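Local coordinates for protein arginyl-trna synthetase (PDB 1IQ0) that probably attaches L-arginine to its cognate tRNA(Arg) at the expense of ATP, as a monomeric class I aminoacyl-tRNA synthetase, at residues Pro260-Arg264 against Leu274-Pro280; Gln474-Ala478 against Ile586-Met592; Ala157-Phe161 against Ala199-Val203. Residue numbers count along the deposited sequence, not the author numbering.

Interaction 1 of 3, residues Pro260-Arg264 against Leu274-Pro280; sequences PHVFR and LVMDASP
His261 lays one face of its imidazole over the ring of Pro280, whose CG sits 3.6 Å from the centroid of the His261 ring and only 5° off the ring normal, a CH-pi contact made with chi1 of His261 in the m well. From here two short strands, 262-263 and 274-277, run antiparallel. His261 itself is not extended (phi/psi -92/9), yet its O accepts from Asp277 N at 2.7 Å. Phe263 and Val275 form a hydrogen-bonded pair with CA atoms 5.6 Å apart: Phe263 N to Val275 O and Val275 N to Phe263 O are both 3.0 Å. Val262 and Met276 are the non-hydrogen-bonded pair, CA to CA 4.4 Å. Val262 (t) and Met276 (chi1 and chi2 t) share one face, Val262 CG2 lying 3.9 Å from Met276 CG, and Leu256 of helix 248-256 touches both. On the other face Phe263, in the p rotamer, brings CE1 to 4.2 Å from Val275 CG1, with Phe289 of strand 289-291 beside them. Arg264 CG lies 3.8 Å from Leu274 CD1 while its guanidinium reaches a salt bridge with Glu257. At the end of strand 274-277, Asp277 OD2 accepts from Ser279 N at 3.0 Å, an Asx turn. This beta hairpin supplies the edge and central strands of a small three-stranded antiparallel sheet: backbone hydrogen bonds set its register, and apolar side chains pack on both faces.

Interaction 2 of 3, residues Gln474-Ala478 against Ile586-Met592; sequences QYAHA and IPAPEVM
Along helix 470-487 the segment Gln474-Ala478 keeps regular alpha-helical angles, with Ala478 N bonded to Gln474 O at 2.9 Å, and the irregular C-terminal tail Ile586-Met592 passes across it. The CA of Gln474 lies 5.7 Å from that of Ala588, and the CA of Ala478 lies 4.6 Å from that of Glu590. Gln474, in an m,t rotamer, extends its amide so that NE2 donates to Pro587 O at 2.8 Å; the same nitrogen also donates to Met436 O. His477 takes chi1 t and chi2 near -85°, which places one ring face against the methyl of Ala588: CB of Ala588 stands 3.7 Å from the centroid of the His477 ring, 9° off its normal. At the ring edge His477 ND1 makes a weak hydrogen bond of 3.3 Å to Pro589 O, and NE2 has a second weak bond to Gln574. The small side chain of Ala478 lets the tail come close: Ala478 CB lies 3.3 Å from Pro589 O. Met592 (m, t, chi3 p) folds back over the helix, with CG 3.8 Å from Ala478 CB and SD 3.6 Å from Gln474 O, while its CB lies 4.1 Å from CD1 of Tyr475 (chi1 t). Glu590 and Val591 direct their CA-to-CB bonds away. The arrangement packs the chain's C-terminal tail against a helix of the DALR-type, largely helical anticodon-binding domain of this class I synthetase.

Interaction 3 of 3, residues Ala157-Phe161 against Ala199-Val203; sequences AETLF and AIEEV
The helical segments Ala157-Phe161 and Ala199-Val203 cross steeply, their axes 8.8 Å apart at closest approach with a signed angle of 108°; the nearest CA pairs are Ala157 with Val203 at 5.9 Å and Phe161 with Ile200 at 6.1 Å. Ala199 opens the second segment by setting its CB 3.5 Å from CE1 of Phe161, whose t rotamer (chi2 72°) carries the ring across to the other helix. Ile200 follows, in an m,t rotamer, and covers one face of that ring: its CG1 is 3.4 Å from Phe161 CD2 and 3.9 Å from the Phe161 centroid, a CH-pi contact. Ile200 CD1 also comes within 4.2 Å of Glu158 OE2, although this carboxylate takes its hydrogen bond from Tyr193. One turn beyond Ala199, Val203 (t) fits between Phe161 and the start of the first segment. Its CG2 lies 4.1 Å from Phe161 CD1, near the ring plane, and its CG1 approaches Ala157 CB and Leu160 CB, each at 4.4 Å. The contact joins helices 154-165 and 197-208 in the class I catalytic domain. With no hydrogen bond between the segments, the crossing rests on shape fit and apolar burial, Phe161 contributing the largest share of the first segment's covered area.

None of the three sites touches another. The centres of interactions 1 and 2, on opposite sides of the chain's centre, lie about 56 Å apart. Interactions 1 and 3 belong to the class I catalytic domain, interaction 2 to the DALR anticodon-binding domain, and each joins different secondary structure elements. All are partly buried, but interaction 3 has no exposed residue among those touching, whereas interaction 1 includes exposed Arg264 and Pro280 and interaction 2 exposed Glu590. Main-chain pairing defines the hairpin of interaction 1; interaction 2 has one good and one weak side-chain hydrogen bond to the tail's backbone carbonyls; interaction 3 relies on apolar contacts between helices.

Interaction 1 of 3, residues Pro260-Arg264 against Leu274-Pro280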
ATOM      1  N   PRO A 260     -10.918 -14.067 -32.767  1.00 40.39           N
ATOM      2  CA  PRO A 260     -10.670 -13.692 -34.159  1.00 38.95           C
ATOM      3  C   PRO A 260      -9.602 -12.597 -34.239  1.00 39.44           C
ATOM      4  O   PRO A 260      -8.998 -12.384 -35.290  1.00 41.40           O
ATOM      5  CB  PRO A 260     -12.041 -13.218 -34.632  1.00 44.33           C
ATOM      6  CG  PRO A 260     -12.647 -12.647 -33.380  1.00 44.59           C
ATOM      7  CD  PRO A 260     -12.281 -13.692 -32.354  1.00 43.32           C
ATOM      8  N   HIS A 261      -9.364 -11.916 -33.120  1.00 32.23           N
ATOM      9  CA  HIS A 261      -8.363 -10.854 -33.074  1.00 33.61           C
ATOM     10  C   HIS A 261      -6.976 -11.338 -32.646  1.00 32.54           C
ATOM     11  O   HIS A 261      -6.079 -10.537 -32.397  1.00 31.84           O
ATOM     12  CB  HIS A 261      -8.844  -9.732 -32.158  1.00 42.18           C
ATOM     13  CG  HIS A 261     -10.157  -9.156 -32.578  1.00 45.11           C
ATOM     14  ND1 HIS A 261     -11.318  -9.342 -31.859  1.00 46.62           N
ATOM     15  CD2 HIS A 261     -10.508  -8.461 -33.686  1.00 41.75           C
ATOM     16  CE1 HIS A 261     -12.328  -8.791 -32.507  1.00 44.89           C
ATOM     17  NE2 HIS A 261     -11.863  -8.251 -33.619  1.00 43.44           N
ATOM     18  N   VAL A 262      -6.815 -12.653 -32.553  1.00 38.29           N
ATOM     19  CA  VAL A 262      -5.530 -13.263 -32.202  1.00 36.80           C
ATOM     20  C   VAL A 262      -5.213 -14.171 -33.382  1.00 38.62           C
ATOM     21  O   VAL A 262      -5.870 -15.191 -33.583  1.00 38.04           O
ATOM     22  CB  VAL A 262      -5.627 -14.101 -30.908  1.00 28.94           C
ATOM     23  CG1 VAL A 262      -4.391 -14.977 -30.758  1.00 28.20           C
ATOM     24  CG2 VAL A 262      -5.747 -13.175 -29.704  1.00 24.67           C
ATOM     25  N   PHE A 263      -4.209 -13.798 -34.165  1.00 31.53           N
ATOM     26  CA  PHE A 263      -3.874 -14.567 -35.355  1.00 36.36           C
ATOM     27  C   PHE A 263      -2.425 -14.401 -35.797  1.00 38.52           C
ATOM     28  O   PHE A 263      -1.693 -13.557 -35.273  1.00 36.06           O
ATOM     29  CB  PHE A 263      -4.798 -14.123 -36.487  1.00 57.27           C
ATOM     30  CG  PHE A 263      -4.761 -12.641 -36.737  1.00 57.88           C
ATOM     31  CD1 PHE A 263      -3.784 -12.083 -37.554  1.00 58.54           C
ATOM     32  CD2 PHE A 263      -5.668 -11.796 -36.105  1.00 58.20           C
ATOM     33  CE1 PHE A 263      -3.707 -10.702 -37.737  1.00 59.18           C
ATOM     34  CE2 PHE A 263      -5.601 -10.413 -36.278  1.00 58.19           C
ATOM     35  CZ  PHE A 263      -4.618  -9.865 -37.094  1.00 58.49           C
ATOM     36  N   ARG A 264      -2.028 -15.206 -36.780  1.00 41.58           N
ATOM     37  CA  ARG A 264      -0.673 -15.163 -37.318  1.00 45.30           C
ATOM     38  C   ARG A 264      -0.655 -14.544 -38.707  1.00 47.66           C
ATOM     39  O   ARG A 264      -1.125 -15.150 -39.669  1.00 47.05           O
ATOM     40  CB  ARG A 264      -0.075 -16.572 -37.418  1.00 50.97           C
ATOM     41  CG  ARG A 264       0.213 -17.256 -36.099  1.00 55.08           C
ATOM     42  CD  ARG A 264       1.100 -18.481 -36.311  1.00 56.57           C
ATOM     43  NE  ARG A 264       1.484 -19.105 -35.049  1.00 58.51           N
ATOM     44  CZ  ARG A 264       0.640 -19.733 -34.238  1.00 58.41           C
ATOM     45  NH1 ARG A 264      -0.645 -19.829 -34.553  1.00 52.14           N
ATOM     46  NH2 ARG A 264       1.079 -20.259 -33.101  1.00 56.58           N
ATOM     47  N   LEU A 274       2.661 -14.800 -33.692  1.00 34.96           N
ATOM     48  CA  LEU A 274       1.286 -14.839 -33.197  1.00 31.68           C
ATOM     49  C   LEU A 274       1.062 -13.488 -32.547  1.00 31.47           C
ATOM     50  O   LEU A 274       1.787 -13.100 -31.632  1.00 29.62           O
ATOM     51  CB  LEU A 274       1.081 -15.949 -32.163  1.00 28.50           C
ATOM     52  CG  LEU A 274      -0.339 -15.996 -31.584  1.00 26.80           C
ATOM     53  CD1 LEU A 274      -1.319 -16.336 -32.699  1.00 24.57           C
ATOM     54  CD2 LEU A 274      -0.433 -17.017 -30.461  1.00 25.46           C
ATOM     55  N   VAL A 275       0.057 -12.769 -33.020  1.00 29.92           N
ATOM     56  CA  VAL A 275      -0.210 -11.447 -32.493  1.00 30.48           C
ATOM     57  C   VAL A 275      -1.640 -11.270 -32.002  1.00 26.88           C
ATOM     58  O   VAL A 275      -2.556 -11.979 -32.427  1.00 25.12           O
ATOM     59  CB  VAL A 275       0.102 -10.383 -33.569  1.00 51.80           C
ATOM     60  CG1 VAL A 275      -0.798 -10.587 -34.774  1.00 53.09           C
ATOM     61  CG2 VAL A 275      -0.071  -8.996 -33.001  1.00 60.30           C
ATOM     62  N   MET A 276      -1.813 -10.318 -31.093  1.00 29.13           N
ATOM     63  CA  MET A 276      -3.116  -9.993 -30.528  1.00 31.09           C
ATOM     64  C   MET A 276      -3.476  -8.572 -30.961  1.00 32.50           C
ATOM     65  O   MET A 276      -2.740  -7.624 -30.674  1.00 32.48           O
ATOM     66  CB  MET A 276      -3.070 -10.047 -28.998  1.00 29.38           C
ATOM     67  CG  MET A 276      -4.415  -9.787 -28.336  1.00 30.89           C
ATOM     68  SD  MET A 276      -4.309  -9.600 -26.547  1.00 34.82           S
ATOM     69  CE  MET A 276      -4.000 -11.282 -26.057  1.00 43.89           C
ATOM     70  N   ASP A 277      -4.597  -8.427 -31.658  1.00 29.73           N
ATOM     71  CA  ASP A 277      -5.047  -7.110 -32.107  1.00 27.73           C
ATOM     72  C   ASP A 277      -5.898  -6.507 -31.000  1.00 29.15           C
ATOM     73  O   ASP A 277      -7.041  -6.917 -30.788  1.00 26.28           O
ATOM     74  CB  ASP A 277      -5.870  -7.244 -33.396  1.00 30.32           C
ATOM     75  CG  ASP A 277      -6.401  -5.904 -33.903  1.00 31.20           C
ATOM     76  OD1 ASP A 277      -7.233  -5.916 -34.833  1.00 31.69           O
ATOM     77  OD2 ASP A 277      -5.989  -4.847 -33.378  1.00 31.91           O
ATOM     78  N   ALA A 278      -5.336  -5.534 -30.291  1.00 29.88           N
ATOM     79  CA  ALA A 278      -6.036  -4.882 -29.189  1.00 30.15           C
ATOM     80  C   ALA A 278      -6.919  -3.701 -29.607  1.00 31.44           C
ATOM     81  O   ALA A 278      -7.582  -3.101 -28.760  1.00 33.44           O
ATOM     82  CB  ALA A 278      -5.018  -4.411 -28.143  1.00 18.22           C
ATOM     83  N   SER A 279      -6.940  -3.368 -30.895  1.00 35.59           N
ATOM     84  CA  SER A 279      -7.737  -2.225 -31.350  1.00 37.38           C
ATOM     85  C   SER A 279      -9.240  -2.299 -31.072  1.00 37.94           C
ATOM     86  O   SER A 279      -9.866  -1.284 -30.772  1.00 41.66           O
ATOM     87  CB  SER A 279      -7.504  -1.960 -32.847  1.00 31.95           C
ATOM     88  OG  SER A 279      -8.006  -3.006 -33.660  1.00 36.08           O
ATOM     89  N   PRO A 280      -9.842  -3.496 -31.156  1.00 40.17           N
ATOM     90  CA  PRO A 280     -11.282  -3.591 -30.894  1.00 41.27           C
ATOM     91  C   PRO A 280     -11.709  -3.324 -29.451  1.00 43.92           C
ATOM     92  O   PRO A 280     -12.901  -3.200 -29.167  1.00 47.94           O
ATOM     93  CB  PRO A 280     -11.623  -5.010 -31.352  1.00 34.51           C
ATOM     94  CG  PRO A 280     -10.359  -5.755 -31.113  1.00 34.20           C
ATOM     95  CD  PRO A 280      -9.301  -4.795 -31.591  1.00 34.59           C
TER

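Interaction 2 of 3, residues Gln474-Ala478 against Ile586-Met592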
ATOM      1  N   GLN A 474       4.443   8.644  15.847  1.00 21.70           N
ATOM      2  CA  GLN A 474       4.624   7.689  16.937  1.00 21.12           C
ATOM      3  C   GLN A 474       4.712   8.426  18.278  1.00 22.16           C
ATOM      4  O   GLN A 474       4.137   7.989  19.275  1.00 22.45           O
ATOM      5  CB  GLN A 474       5.893   6.854  16.726  1.00 24.34           C
ATOM      6  CG  GLN A 474       5.846   5.864  15.555  1.00 21.12           C
ATOM      7  CD  GLN A 474       7.148   5.082  15.414  1.00 23.21           C
ATOM      8  OE1 GLN A 474       8.232   5.667  15.370  1.00 24.78           O
ATOM      9  NE2 GLN A 474       7.047   3.760  15.343  1.00 21.06           N
ATOM     10  N   TYR A 475       5.422   9.550  18.294  1.00 22.38           N
ATOM     11  CA  TYR A 475       5.585  10.330  19.518  1.00 24.18           C
ATOM     12  C   TYR A 475       4.245  10.879  20.020  1.00 22.15           C
ATOM     13  O   TYR A 475       3.987  10.907  21.222  1.00 20.34           O
ATOM     14  CB  TYR A 475       6.561  11.487  19.288  1.00 38.39           C
ATOM     15  CG  TYR A 475       6.938  12.194  20.568  1.00 48.33           C
ATOM     16  CD1 TYR A 475       7.732  11.561  21.527  1.00 50.90           C
ATOM     17  CD2 TYR A 475       6.463  13.476  20.846  1.00 53.23           C
ATOM     18  CE1 TYR A 475       8.044  12.187  22.731  1.00 56.72           C
ATOM     19  CE2 TYR A 475       6.768  14.111  22.049  1.00 58.76           C
ATOM     20  CZ  TYR A 475       7.558  13.461  22.987  1.00 62.29           C
ATOM     21  OH  TYR A 475       7.855  14.079  24.180  1.00 69.37           O
ATOM     22  N   ALA A 476       3.397  11.318  19.098  1.00 22.47           N
ATOM     23  CA  ALA A 476       2.085  11.834  19.465  1.00 20.74           C
ATOM     24  C   ALA A 476       1.285  10.705  20.115  1.00 22.03           C
ATOM     25  O   ALA A 476       0.539  10.929  21.069  1.00 20.07           O
ATOM     26  CB  ALA A 476       1.357  12.363  18.222  1.00 16.83           C
ATOM     27  N   HIS A 477       1.445   9.486  19.598  1.00 23.43           N
ATOM     28  CA  HIS A 477       0.748   8.339  20.165  1.00 20.70           C
ATOM     29  C   HIS A 477       1.257   8.034  21.570  1.00 23.56           C
ATOM     30  O   HIS A 477       0.466   7.780  22.480  1.00 21.94           O
ATOM     31  CB  HIS A 477       0.930   7.088  19.297  1.00 17.39           C
ATOM     32  CG  HIS A 477       0.417   5.837  19.944  1.00 19.69           C
ATOM     33  ND1 HIS A 477       1.174   5.089  20.820  1.00 21.39           N
ATOM     34  CD2 HIS A 477      -0.800   5.241  19.896  1.00 18.32           C
ATOM     35  CE1 HIS A 477       0.448   4.087  21.283  1.00 23.02           C
ATOM     36  NE2 HIS A 477      -0.754   4.157  20.738  1.00 20.20           N
ATOM     37  N   ALA A 478       2.578   8.045  21.737  1.00 16.51           N
ATOM     38  CA  ALA A 478       3.179   7.757  23.036  1.00 19.81           C
ATOM     39  C   ALA A 478       2.812   8.825  24.073  1.00 20.48           C
ATOM     40  O   ALA A 478       2.590   8.515  25.236  1.00 23.49           O
ATOM     41  CB  ALA A 478       4.711   7.645  22.901  1.00 17.66           C
ATOM     42  N   ILE A 586       3.487   0.366  10.692  1.00 21.87           N
ATOM     43  CA  ILE A 586       4.298   1.042  11.692  1.00 20.72           C
ATOM     44  C   ILE A 586       3.857   0.740  13.129  1.00 20.84           C
ATOM     45  O   ILE A 586       2.687   0.877  13.471  1.00 22.11           O
ATOM     46  CB  ILE A 586       4.257   2.569  11.451  1.00 22.88           C
ATOM     47  CG1 ILE A 586       4.798   2.872  10.048  1.00 18.43           C
ATOM     48  CG2 ILE A 586       5.061   3.300  12.523  1.00 23.45           C
ATOM     49  CD1 ILE A 586       4.526   4.272   9.568  1.00 16.82           C
ATOM     50  N   PRO A 587       4.793   0.296  13.982  1.00 23.42           N
ATOM     51  CA  PRO A 587       4.433  -0.002  15.371  1.00 22.71           C
ATOM     52  C   PRO A 587       4.195   1.293  16.165  1.00 21.68           C
ATOM     53  O   PRO A 587       4.679   2.361  15.786  1.00 20.99           O
ATOM     54  CB  PRO A 587       5.632  -0.804  15.869  1.00 29.80           C
ATOM     55  CG  PRO A 587       6.767  -0.243  15.066  1.00 29.38           C
ATOM     56  CD  PRO A 587       6.171  -0.133  13.690  1.00 31.12           C
ATOM     57  N   ALA A 588       3.440   1.193  17.256  1.00 28.25           N
ATOM     58  CA  ALA A 588       3.116   2.360  18.073  1.00 30.58           C
ATOM     59  C   ALA A 588       3.676   2.263  19.486  1.00 33.76           C
ATOM     60  O   ALA A 588       3.007   1.777  20.389  1.00 34.55           O
ATOM     61  CB  ALA A 588       1.609   2.540  18.131  1.00 24.67           C
ATOM     62  N   PRO A 589       4.914   2.739  19.691  1.00 34.53           N
ATOM     63  CA  PRO A 589       5.589   2.716  20.994  1.00 37.32           C
ATOM     64  C   PRO A 589       4.769   3.435  22.064  1.00 40.65           C
ATOM     65  O   PRO A 589       4.285   4.544  21.838  1.00 41.55           O
ATOM     66  CB  PRO A 589       6.907   3.439  20.716  1.00 42.37           C
ATOM     67  CG  PRO A 589       7.136   3.204  19.259  1.00 41.70           C
ATOM     68  CD  PRO A 589       5.765   3.389  18.678  1.00 40.40           C
ATOM     69  N   GLU A 590       4.608   2.802  23.222  1.00 50.24           N
ATOM     70  CA  GLU A 590       3.853   3.408  24.316  1.00 51.34           C
ATOM     71  C   GLU A 590       4.751   4.368  25.086  1.00 50.81           C
ATOM     72  O   GLU A 590       4.299   5.406  25.571  1.00 50.85           O
ATOM     73  CB  GLU A 590       3.332   2.338  25.278  1.00 46.76           C
ATOM     74  CG  GLU A 590       2.467   1.269  24.636  1.00 51.43           C
ATOM     75  CD  GLU A 590       1.830   0.347  25.662  1.00 54.84           C
ATOM     76  OE1 GLU A 590       2.489   0.042  26.676  1.00 57.68           O
ATOM     77  OE2 GLU A 590       0.676  -0.080  25.449  1.00 57.72           O
ATOM     78  N   VAL A 591       6.029   4.011  25.188  1.00 44.63           N
ATOM     79  CA  VAL A 591       6.997   4.827  25.907  1.00 44.19           C
ATOM     80  C   VAL A 591       8.092   5.369  24.988  1.00 45.96           C
ATOM     81  O   VAL A 591       8.777   4.606  24.306  1.00 44.83           O
ATOM     82  CB  VAL A 591       7.664   4.015  27.039  1.00 46.53           C
ATOM     83  CG1 VAL A 591       8.584   4.915  27.860  1.00 46.01           C
ATOM     84  CG2 VAL A 591       6.596   3.381  27.919  1.00 41.62           C
ATOM     85  N   MET A 592       8.261   6.689  24.985  1.00 44.38           N
ATOM     86  CA  MET A 592       9.276   7.331  24.152  1.00 49.65           C
ATOM     87  C   MET A 592       9.857   8.558  24.844  1.00 52.06           C
ATOM     88  O   MET A 592       9.117   9.400  25.353  1.00 55.24           O
ATOM     89  CB  MET A 592       8.674   7.740  22.803  1.00 45.15           C
ATOM     90  CG  MET A 592       8.186   6.563  21.963  1.00 46.10           C
ATOM     91  SD  MET A 592       7.465   7.062  20.391  1.00 44.10           S
ATOM     92  CE  MET A 592       8.935   7.209  19.383  1.00 45.25           C
TER

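Interaction 3 of 3, residues Ala157-Phe161 against Ala199-Val203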
ATOM      1  N   ALA A 157      20.622 -16.926 -12.724  1.00 21.17           N
ATOM      2  CA  ALA A 157      21.621 -17.776 -13.358  1.00 20.81           C
ATOM      3  C   ALA A 157      22.999 -17.138 -13.213  1.00 19.86           C
ATOM      4  O   ALA A 157      23.980 -17.821 -12.941  1.00 18.45           O
ATOM      5  CB  ALA A 157      21.291 -17.980 -14.842  1.00  9.17           C
ATOM      6  N   GLU A 158      23.073 -15.823 -13.383  1.00 20.91           N
ATOM      7  CA  GLU A 158      24.359 -15.153 -13.279  1.00 20.46           C
ATOM      8  C   GLU A 158      24.990 -15.273 -11.910  1.00 22.14           C
ATOM      9  O   GLU A 158      26.196 -15.485 -11.813  1.00 21.83           O
ATOM     10  CB  GLU A 158      24.247 -13.679 -13.660  1.00 22.51           C
ATOM     11  CG  GLU A 158      23.852 -13.462 -15.096  1.00 25.91           C
ATOM     12  CD  GLU A 158      24.085 -12.039 -15.556  1.00 31.28           C
ATOM     13  OE1 GLU A 158      23.762 -11.096 -14.802  1.00 33.69           O
ATOM     14  OE2 GLU A 158      24.585 -11.862 -16.682  1.00 33.02           O
ATOM     15  N   THR A 159      24.199 -15.155 -10.844  1.00 17.63           N
ATOM     16  CA  THR A 159      24.806 -15.253  -9.525  1.00 21.65           C
ATOM     17  C   THR A 159      25.211 -16.686  -9.220  1.00 19.52           C
ATOM     18  O   THR A 159      26.284 -16.914  -8.667  1.00 21.50           O
ATOM     19  CB  THR A 159      23.886 -14.726  -8.391  1.00 31.14           C
ATOM     20  OG1 THR A 159      22.823 -15.651  -8.153  1.00 35.29           O
ATOM     21  CG2 THR A 159      23.310 -13.391  -8.765  1.00 21.60           C
ATOM     22  N   LEU A 160      24.367 -17.650  -9.575  1.00 28.66           N
ATOM     23  CA  LEU A 160      24.706 -19.049  -9.323  1.00 27.61           C
ATOM     24  C   LEU A 160      25.962 -19.428 -10.114  1.00 25.07           C
ATOM     25  O   LEU A 160      26.794 -20.195  -9.639  1.00 26.26           O
ATOM     26  CB  LEU A 160      23.540 -19.967  -9.699  1.00 22.32           C
ATOM     27  CG  LEU A 160      22.287 -19.774  -8.836  1.00 21.82           C
ATOM     28  CD1 LEU A 160      21.215 -20.804  -9.211  1.00 22.14           C
ATOM     29  CD2 LEU A 160      22.670 -19.918  -7.373  1.00 21.57           C
ATOM     30  N   PHE A 161      26.095 -18.887 -11.320  1.00 18.90           N
ATOM     31  CA  PHE A 161      27.274 -19.158 -12.128  1.00 23.04           C
ATOM     32  C   PHE A 161      28.504 -18.549 -11.445  1.00 24.96           C
ATOM     33  O   PHE A 161      29.536 -19.210 -11.297  1.00 24.17           O
ATOM     34  CB  PHE A 161      27.132 -18.549 -13.523  1.00 25.33           C
ATOM     35  CG  PHE A 161      28.417 -18.536 -14.301  1.00 30.37           C
ATOM     36  CD1 PHE A 161      28.956 -19.720 -14.799  1.00 27.98           C
ATOM     37  CD2 PHE A 161      29.119 -17.347 -14.483  1.00 30.61           C
ATOM     38  CE1 PHE A 161      30.180 -19.724 -15.464  1.00 27.72           C
ATOM     39  CE2 PHE A 161      30.343 -17.337 -15.147  1.00 32.77           C
ATOM     40  CZ  PHE A 161      30.876 -18.531 -15.639  1.00 30.64           C
ATOM     41  N   ALA A 199      29.140 -19.891 -20.922  1.00 21.23           N
ATOM     42  CA  ALA A 199      29.123 -20.648 -19.675  1.00 19.22           C
ATOM     43  C   ALA A 199      27.886 -20.276 -18.844  1.00 23.29           C
ATOM     44  O   ALA A 199      27.274 -21.129 -18.194  1.00 23.10           O
ATOM     45  CB  ALA A 199      30.404 -20.378 -18.877  1.00 16.69           C
ATOM     46  N   ILE A 200      27.520 -19.001 -18.862  1.00 24.08           N
ATOM     47  CA  ILE A 200      26.339 -18.554 -18.126  1.00 25.31           C
ATOM     48  C   ILE A 200      25.071 -19.179 -18.726  1.00 25.31           C
ATOM     49  O   ILE A 200      24.161 -19.566 -17.991  1.00 24.86           O
ATOM     50  CB  ILE A 200      26.225 -17.006 -18.141  1.00 22.60           C
ATOM     51  CG1 ILE A 200      27.285 -16.406 -17.208  1.00 20.57           C
ATOM     52  CG2 ILE A 200      24.830 -16.575 -17.735  1.00 20.01           C
ATOM     53  CD1 ILE A 200      27.373 -14.890 -17.272  1.00 17.65           C
ATOM     54  N   GLU A 201      25.022 -19.286 -20.054  1.00 27.35           N
ATOM     55  CA  GLU A 201      23.866 -19.880 -20.730  1.00 27.69           C
ATOM     56  C   GLU A 201      23.662 -21.330 -20.283  1.00 27.27           C
ATOM     57  O   GLU A 201      22.525 -21.800 -20.189  1.00 28.15           O
ATOM     58  CB  GLU A 201      24.039 -19.849 -22.255  1.00 35.69           C
ATOM     59  CG  GLU A 201      24.233 -18.465 -22.858  1.00 43.78           C
ATOM     60  CD  GLU A 201      23.000 -17.576 -22.754  1.00 48.26           C
ATOM     61  OE1 GLU A 201      23.109 -16.379 -23.101  1.00 52.16           O
ATOM     62  OE2 GLU A 201      21.925 -18.064 -22.338  1.00 49.30           O
ATOM     63  N   GLU A 202      24.763 -22.032 -20.018  1.00 26.26           N
ATOM     64  CA  GLU A 202      24.691 -23.423 -19.579  1.00 26.17           C
ATOM     65  C   GLU A 202      23.999 -23.535 -18.227  1.00 23.69           C
ATOM     66  O   GLU A 202      23.237 -24.471 -17.993  1.00 22.94           O
ATOM     67  CB  GLU A 202      26.093 -24.045 -19.494  1.00 32.68           C
ATOM     68  CG  GLU A 202      26.667 -24.468 -20.835  1.00 39.66           C
ATOM     69  CD  GLU A 202      28.031 -25.121 -20.710  1.00 48.45           C
ATOM     70  OE1 GLU A 202      28.169 -26.071 -19.906  1.00 54.08           O
ATOM     71  OE2 GLU A 202      28.965 -24.690 -21.420  1.00 51.93           O
ATOM     72  N   VAL A 203      24.280 -22.598 -17.325  1.00 26.80           N
ATOM     73  CA  VAL A 203      23.632 -22.624 -16.020  1.00 25.28           C
ATOM     74  C   VAL A 203      22.175 -22.204 -16.190  1.00 23.12           C
ATOM     75  O   VAL A 203      21.285 -22.741 -15.531  1.00 24.49           O
ATOM     76  CB  VAL A 203      24.323 -21.675 -15.016  1.00 22.42           C
ATOM     77  CG1 VAL A 203      23.494 -21.578 -13.740  1.00 22.10           C
ATOM     78  CG2 VAL A 203      25.732 -22.198 -14.689  1.00 18.27           C
TER